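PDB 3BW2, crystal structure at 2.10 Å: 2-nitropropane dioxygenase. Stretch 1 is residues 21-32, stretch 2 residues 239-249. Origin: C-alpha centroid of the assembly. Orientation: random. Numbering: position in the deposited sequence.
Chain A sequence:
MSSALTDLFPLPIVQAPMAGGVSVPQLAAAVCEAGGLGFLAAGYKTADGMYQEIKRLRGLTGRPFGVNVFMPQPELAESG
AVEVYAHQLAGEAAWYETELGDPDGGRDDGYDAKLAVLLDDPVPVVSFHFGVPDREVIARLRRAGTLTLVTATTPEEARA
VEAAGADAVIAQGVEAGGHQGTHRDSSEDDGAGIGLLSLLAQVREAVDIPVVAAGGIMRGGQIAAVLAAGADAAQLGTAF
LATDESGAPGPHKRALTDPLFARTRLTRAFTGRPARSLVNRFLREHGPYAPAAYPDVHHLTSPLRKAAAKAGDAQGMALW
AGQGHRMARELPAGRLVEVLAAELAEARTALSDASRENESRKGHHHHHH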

ATOM      1  N   GLY A  21      -0.994 -14.855  22.222  1.00 21.10           N
ATOM      2  CA  GLY A  21      -0.683 -16.274  22.218  1.00 20.46           C
ATOM      3  C   GLY A  21      -0.305 -16.855  20.870  1.00 20.90           C
ATOM      4  O   GLY A  21      -0.257 -18.073  20.710  1.00 21.53           O
ATOM      5  N   VAL A  22      -0.033 -15.999  19.895  1.00 19.24           N
ATOM      6  CA  VAL A  22       0.336 -16.480  18.572  1.00 20.36           C
ATOM      7  C   VAL A  22       1.799 -16.914  18.491  1.00 21.86           C
ATOM      8  O   VAL A  22       2.098 -18.070  18.183  1.00 19.74           O
ATOM      9  CB  VAL A  22       0.063 -15.404  17.498  1.00 20.08           C
ATOM     10  CG1 VAL A  22       0.621 -15.847  16.149  1.00 20.21           C
ATOM     11  CG2 VAL A  22      -1.439 -15.156  17.395  1.00 18.74           C
ATOM     12  N   SER A  23       2.714 -15.993  18.776  1.00 23.44           N
ATOM     13  CA  SER A  23       4.135 -16.314  18.701  1.00 25.53           C
ATOM     14  C   SER A  23       4.719 -16.896  19.985  1.00 26.08           C
ATOM     15  O   SER A  23       5.434 -16.221  20.726  1.00 30.41           O
ATOM     16  CB  SER A  23       4.930 -15.075  18.262  1.00 24.73           C
ATOM     17  OG  SER A  23       4.553 -13.939  19.003  1.00 30.63           O
ATOM     18  N   VAL A  24       4.425 -18.166  20.226  1.00 24.94           N
ATOM     19  CA  VAL A  24       4.913 -18.877  21.401  1.00 22.65           C
ATOM     20  C   VAL A  24       6.361 -19.333  21.182  1.00 22.27           C
ATOM     21  O   VAL A  24       6.859 -19.312  20.057  1.00 21.68           O
ATOM     22  CB  VAL A  24       4.016 -20.097  21.693  1.00 22.72           C
ATOM     23  CG1 VAL A  24       2.622 -19.625  22.079  1.00 22.49           C
ATOM     24  CG2 VAL A  24       3.937 -21.002  20.457  1.00 20.55           C
ATOM     25  N   PRO A  25       7.058 -19.742  22.260  1.00 20.29           N
ATOM     26  CA  PRO A  25       8.449 -20.191  22.136  1.00 19.57           C
ATOM     27  C   PRO A  25       8.694 -21.178  20.994  1.00 19.37           C
ATOM     28  O   PRO A  25       9.677 -21.060  20.272  1.00 18.13           O
ATOM     29  CB  PRO A  25       8.734 -20.805  23.506  1.00 20.24           C
ATOM     30  CG  PRO A  25       7.940 -19.922  24.423  1.00 20.61           C
ATOM     31  CD  PRO A  25       6.620 -19.780  23.669  1.00 22.07           C
ATOM     32  N   GLN A  26       7.806 -22.154  20.832  1.00 20.51           N
ATOM     33  CA  GLN A  26       7.981 -23.138  19.771  1.00 21.80           C
ATOM     34  C   GLN A  26       8.045 -22.515  18.382  1.00 20.12           C
ATOM     35  O   GLN A  26       8.737 -23.023  17.507  1.00 18.99           O
ATOM     36  CB  GLN A  26       6.867 -24.181  19.812  1.00 26.60           C
ATOM     37  CG  GLN A  26       7.069 -25.244  20.871  1.00 34.78           C
ATOM     38  CD  GLN A  26       6.105 -26.409  20.717  1.00 40.98           C
ATOM     39  OE1 GLN A  26       6.149 -27.372  21.491  1.00 45.17           O
ATOM     40  NE2 GLN A  26       5.229 -26.330  19.714  1.00 41.23           N
ATOM     41  N   LEU A  27       7.325 -21.420  18.170  1.00 20.24           N
ATOM     42  CA  LEU A  27       7.363 -20.772  16.859  1.00 19.91           C
ATOM     43  C   LEU A  27       8.718 -20.096  16.665  1.00 19.24           C
ATOM     44  O   LEU A  27       9.409 -20.337  15.676  1.00 18.13           O
ATOM     45  CB  LEU A  27       6.242 -19.732  16.726  1.00 17.46           C
ATOM     46  CG  LEU A  27       6.233 -18.915  15.421  1.00 19.18           C
ATOM     47  CD1 LEU A  27       6.254 -19.847  14.208  1.00 19.30           C
ATOM     48  CD2 LEU A  27       4.993 -18.031  15.382  1.00 18.66           C
ATOM     49  N   ALA A  28       9.095 -19.251  17.617  1.00 20.07           N
ATOM     50  CA  ALA A  28      10.362 -18.535  17.538  1.00 19.52           C
ATOM     51  C   ALA A  28      11.535 -19.495  17.360  1.00 19.46           C
ATOM     52  O   ALA A  28      12.422 -19.258  16.534  1.00 18.33           O
ATOM     53  CB  ALA A  28      10.554 -17.682  18.788  1.00 18.03           C
ATOM     54  N   ALA A  29      11.534 -20.583  18.122  1.00 19.73           N
ATOM     55  CA  ALA A  29      12.607 -21.566  18.027  1.00 20.02           C
ATOM     56  C   ALA A  29      12.725 -22.156  16.622  1.00 19.64           C
ATOM     57  O   ALA A  29      13.822 -22.241  16.071  1.00 20.39           O
ATOM     58  CB  ALA A  29      12.392 -22.676  19.043  1.00 18.78           C
ATOM     59  N   ALA A  30      11.600 -22.562  16.038  1.00 19.48           N
ATOM     60  CA  ALA A  30      11.623 -23.147  14.696  1.00 18.25           C
ATOM     61  C   ALA A  30      12.186 -22.152  13.690  1.00 17.33           C
ATOM     62  O   ALA A  30      12.950 -22.521  12.797  1.00 19.07           O
ATOM     63  CB  ALA A  30      10.221 -23.580  14.283  1.00 17.49           C
ATOM     64  N   VAL A  31      11.810 -20.886  13.835  1.00 16.72           N
ATOM     65  CA  VAL A  31      12.302 -19.850  12.940  1.00 16.37           C
ATOM     66  C   VAL A  31      13.816 -19.693  13.149  1.00 17.36           C
ATOM     67  O   VAL A  31      14.594 -19.753  12.193  1.00 15.66           O
ATOM     68  CB  VAL A  31      11.577 -18.503  13.202  1.00 17.32           C
ATOM     69  CG1 VAL A  31      12.178 -17.400  12.344  1.00 14.07           C
ATOM     70  CG2 VAL A  31      10.094 -18.651  12.887  1.00 15.45           C
ATOM     71  N   CYS A  32      14.228 -19.513  14.403  1.00 16.54           N
ATOM     72  CA  CYS A  32      15.648 -19.369  14.730  1.00 18.43           C
ATOM     73  C   CYS A  32      16.474 -20.538  14.202  1.00 18.73           C
ATOM     74  O   CYS A  32      17.516 -20.341  13.580  1.00 21.26           O
ATOM     75  CB  CYS A  32      15.850 -19.291  16.248  1.00 18.26           C
ATOM     76  SG  CYS A  32      15.131 -17.855  17.044  1.00 21.48           S
TER
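Stretch 2, residues 239-249: AFLATDESGAP

Stretch 2 enters as the tail of a helix and continues as a loop that lies against the loop and helix of stretch 1. The two run in opposite directions: Glu-245 sits nearest Leu-27 (4.7 Å between their CA atoms) and Gly-247 nearest Val-22 (4.2 Å between CA atoms). Together they bury 515 Å².

Ala-239 is helical and out of reach of stretch 1. Phe-240, rotamer m, points toward it. Its CE1 lies 3.8 Å from CG2 of Val-31, and its CD1 lies 4.3 Å from CD1 of Leu-27. Leu-241 starts sideways, but its end comes nearer, and CD1 packs 3.2 Å from CG1 of Val-22.

Thr-243 opens a type I turn that closes at Ser-246, with Ser-246 N hydrogen-bonded to Thr-243 O at 3.1 Å. Thr-243 OG1 donates to Phe-240 O at 2.7 Å and lies 3.5 Å from Leu-27 CD1. Asp-244 points sideways and makes no contact with stretch 1.

Glu-245 has the largest area covered by stretch 1. Its CB lies 3.5 Å from Leu-27 CA, and its CG 3.6 Å from Gln-26 O. Its OE2 is 3.9 Å from Ala-30 CB, so the side chain lies along the first part of the helix. Glu-245 O is 3.4 Å from Val-24 CG2.

Ser-246 OG donates to Leu-241 O at 2.7 Å and accepts from Ala-248 N at 3.1 Å. Ser-246 OG also lies 3.5 Å from Val-22 CG1.

Gly-247 N donates to Val-22 O at 2.8 Å. At 172° the bond is nearly straight, and it is the only hydrogen bond between the stretches. Gly-247 CA lies 3.2 Å from Gly-21 O, a CA-H...O contact. A CB here would clash with that oxygen.

Ala-248 CB lies 3.9 Å from Val-22 CG2. Pro-249 makes no contact with stretch 1 and sits at the N-cap position, right before the next helix.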

ATOM      1  N   ALA A 239       2.307 -14.576   7.438  1.00 15.97           N
ATOM      2  CA  ALA A 239       2.868 -15.780   6.835  1.00 17.35           C
ATOM      3  C   ALA A 239       3.183 -16.840   7.901  1.00 18.10           C
ATOM      4  O   ALA A 239       3.020 -18.033   7.661  1.00 16.49           O
ATOM      5  CB  ALA A 239       4.126 -15.437   6.039  1.00 16.24           C
ATOM      6  N   PHE A 240       3.622 -16.405   9.081  1.00 16.06           N
ATOM      7  CA  PHE A 240       3.939 -17.351  10.154  1.00 18.70           C
ATOM      8  C   PHE A 240       2.738 -17.676  11.044  1.00 18.70           C
ATOM      9  O   PHE A 240       2.736 -18.683  11.751  1.00 17.53           O
ATOM     10  CB  PHE A 240       5.087 -16.812  11.010  1.00 16.99           C
ATOM     11  CG  PHE A 240       6.431 -16.960  10.363  1.00 19.42           C
ATOM     12  CD1 PHE A 240       7.030 -18.212  10.261  1.00 19.42           C
ATOM     13  CD2 PHE A 240       7.078 -15.859   9.814  1.00 19.21           C
ATOM     14  CE1 PHE A 240       8.257 -18.371   9.618  1.00 19.02           C
ATOM     15  CE2 PHE A 240       8.305 -16.004   9.168  1.00 20.25           C
ATOM     16  CZ  PHE A 240       8.895 -17.269   9.070  1.00 19.75           C
ATOM     17  N   LEU A 241       1.719 -16.824  10.997  1.00 19.51           N
ATOM     18  CA  LEU A 241       0.504 -17.011  11.794  1.00 21.41           C
ATOM     19  C   LEU A 241      -0.156 -18.332  11.424  1.00 20.03           C
ATOM     20  O   LEU A 241      -0.754 -19.010  12.263  1.00 17.47           O
ATOM     21  CB  LEU A 241      -0.470 -15.857  11.522  1.00 22.01           C
ATOM     22  CG  LEU A 241      -1.795 -15.771  12.284  1.00 24.38           C
ATOM     23  CD1 LEU A 241      -1.533 -15.618  13.766  1.00 24.44           C
ATOM     24  CD2 LEU A 241      -2.579 -14.566  11.786  1.00 26.08           C
ATOM     25  N   ALA A 242      -0.015 -18.693  10.155  1.00 21.28           N
ATOM     26  CA  ALA A 242      -0.606 -19.906   9.602  1.00 22.74           C
ATOM     27  C   ALA A 242       0.188 -21.200   9.810  1.00 22.54           C
ATOM     28  O   ALA A 242      -0.317 -22.283   9.502  1.00 23.23           O
ATOM     29  CB  ALA A 242      -0.860 -19.698   8.106  1.00 24.23           C
ATOM     30  N   THR A 243       1.415 -21.100  10.321  1.00 21.14           N
ATOM     31  CA  THR A 243       2.243 -22.289  10.524  1.00 19.02           C
ATOM     32  C   THR A 243       1.803 -23.119  11.726  1.00 18.62           C
ATOM     33  O   THR A 243       1.094 -22.633  12.609  1.00 18.98           O
ATOM     34  CB  THR A 243       3.753 -21.921  10.673  1.00 18.69           C
ATOM     35  OG1 THR A 243       3.952 -21.098  11.827  1.00 17.10           O
ATOM     36  CG2 THR A 243       4.242 -21.176   9.445  1.00 17.03           C
ATOM     37  N   ASP A 244       2.229 -24.376  11.759  1.00 18.58           N
ATOM     38  CA  ASP A 244       1.849 -25.274  12.843  1.00 20.16           C
ATOM     39  C   ASP A 244       2.277 -24.813  14.233  1.00 20.06           C
ATOM     40  O   ASP A 244       1.513 -24.954  15.182  1.00 21.42           O
ATOM     41  CB  ASP A 244       2.379 -26.687  12.572  1.00 20.50           C
ATOM     42  CG  ASP A 244       1.783 -27.298  11.311  1.00 22.03           C
ATOM     43  OD1 ASP A 244       0.665 -26.894  10.938  1.00 23.34           O
ATOM     44  OD2 ASP A 244       2.416 -28.185  10.697  1.00 20.32           O
ATOM     45  N   GLU A 245       3.480 -24.254  14.355  1.00 19.71           N
ATOM     46  CA  GLU A 245       3.973 -23.787  15.655  1.00 19.97           C
ATOM     47  C   GLU A 245       3.224 -22.564  16.172  1.00 19.81           C
ATOM     48  O   GLU A 245       3.285 -22.255  17.367  1.00 18.83           O
ATOM     49  CB  GLU A 245       5.474 -23.460  15.596  1.00 18.85           C
ATOM     50  CG  GLU A 245       6.380 -24.673  15.426  1.00 21.70           C
ATOM     51  CD  GLU A 245       6.476 -25.148  13.988  1.00 23.10           C
ATOM     52  OE1 GLU A 245       5.749 -24.615  13.119  1.00 18.97           O
ATOM     53  OE2 GLU A 245       7.289 -26.063  13.732  1.00 24.47           O
ATOM     54  N   SER A 246       2.536 -21.864  15.275  1.00 18.57           N
ATOM     55  CA  SER A 246       1.771 -20.684  15.663  1.00 17.34           C
ATOM     56  C   SER A 246       0.673 -21.078  16.631  1.00 18.73           C
ATOM     57  O   SER A 246      -0.008 -22.088  16.436  1.00 17.74           O
ATOM     58  CB  SER A 246       1.135 -20.017  14.443  1.00 17.05           C
ATOM     59  OG  SER A 246       0.138 -19.103  14.859  1.00 14.67           O
ATOM     60  N   GLY A 247       0.491 -20.268  17.668  1.00 17.27           N
ATOM     61  CA  GLY A 247      -0.531 -20.569  18.649  1.00 17.78           C
ATOM     62  C   GLY A 247      -1.853 -19.890  18.360  1.00 17.32           C
ATOM     63  O   GLY A 247      -2.727 -19.850  19.221  1.00 18.89           O
ATOM     64  N   ALA A 248      -2.002 -19.349  17.154  1.00 17.61           N
ATOM     65  CA  ALA A 248      -3.242 -18.679  16.775  1.00 17.95           C
ATOM     66  C   ALA A 248      -4.380 -19.692  16.779  1.00 18.21           C
ATOM     67  O   ALA A 248      -4.196 -20.834  16.372  1.00 17.82           O
ATOM     68  CB  ALA A 248      -3.105 -18.057  15.390  1.00 17.56           C
ATOM     69  N   PRO A 249      -5.570 -19.284  17.246  1.00 18.65           N
ATOM     70  CA  PRO A 249      -6.734 -20.169  17.298  1.00 19.90           C
ATOM     71  C   PRO A 249      -7.051 -20.762  15.930  1.00 19.82           C
ATOM     72  O   PRO A 249      -6.825 -20.120  14.901  1.00 17.61           O
ATOM     73  CB  PRO A 249      -7.844 -19.246  17.793  1.00 21.28           C
ATOM     74  CG  PRO A 249      -7.103 -18.275  18.664  1.00 21.86           C
ATOM     75  CD  PRO A 249      -5.889 -17.966  17.824  1.00 19.58           C
TER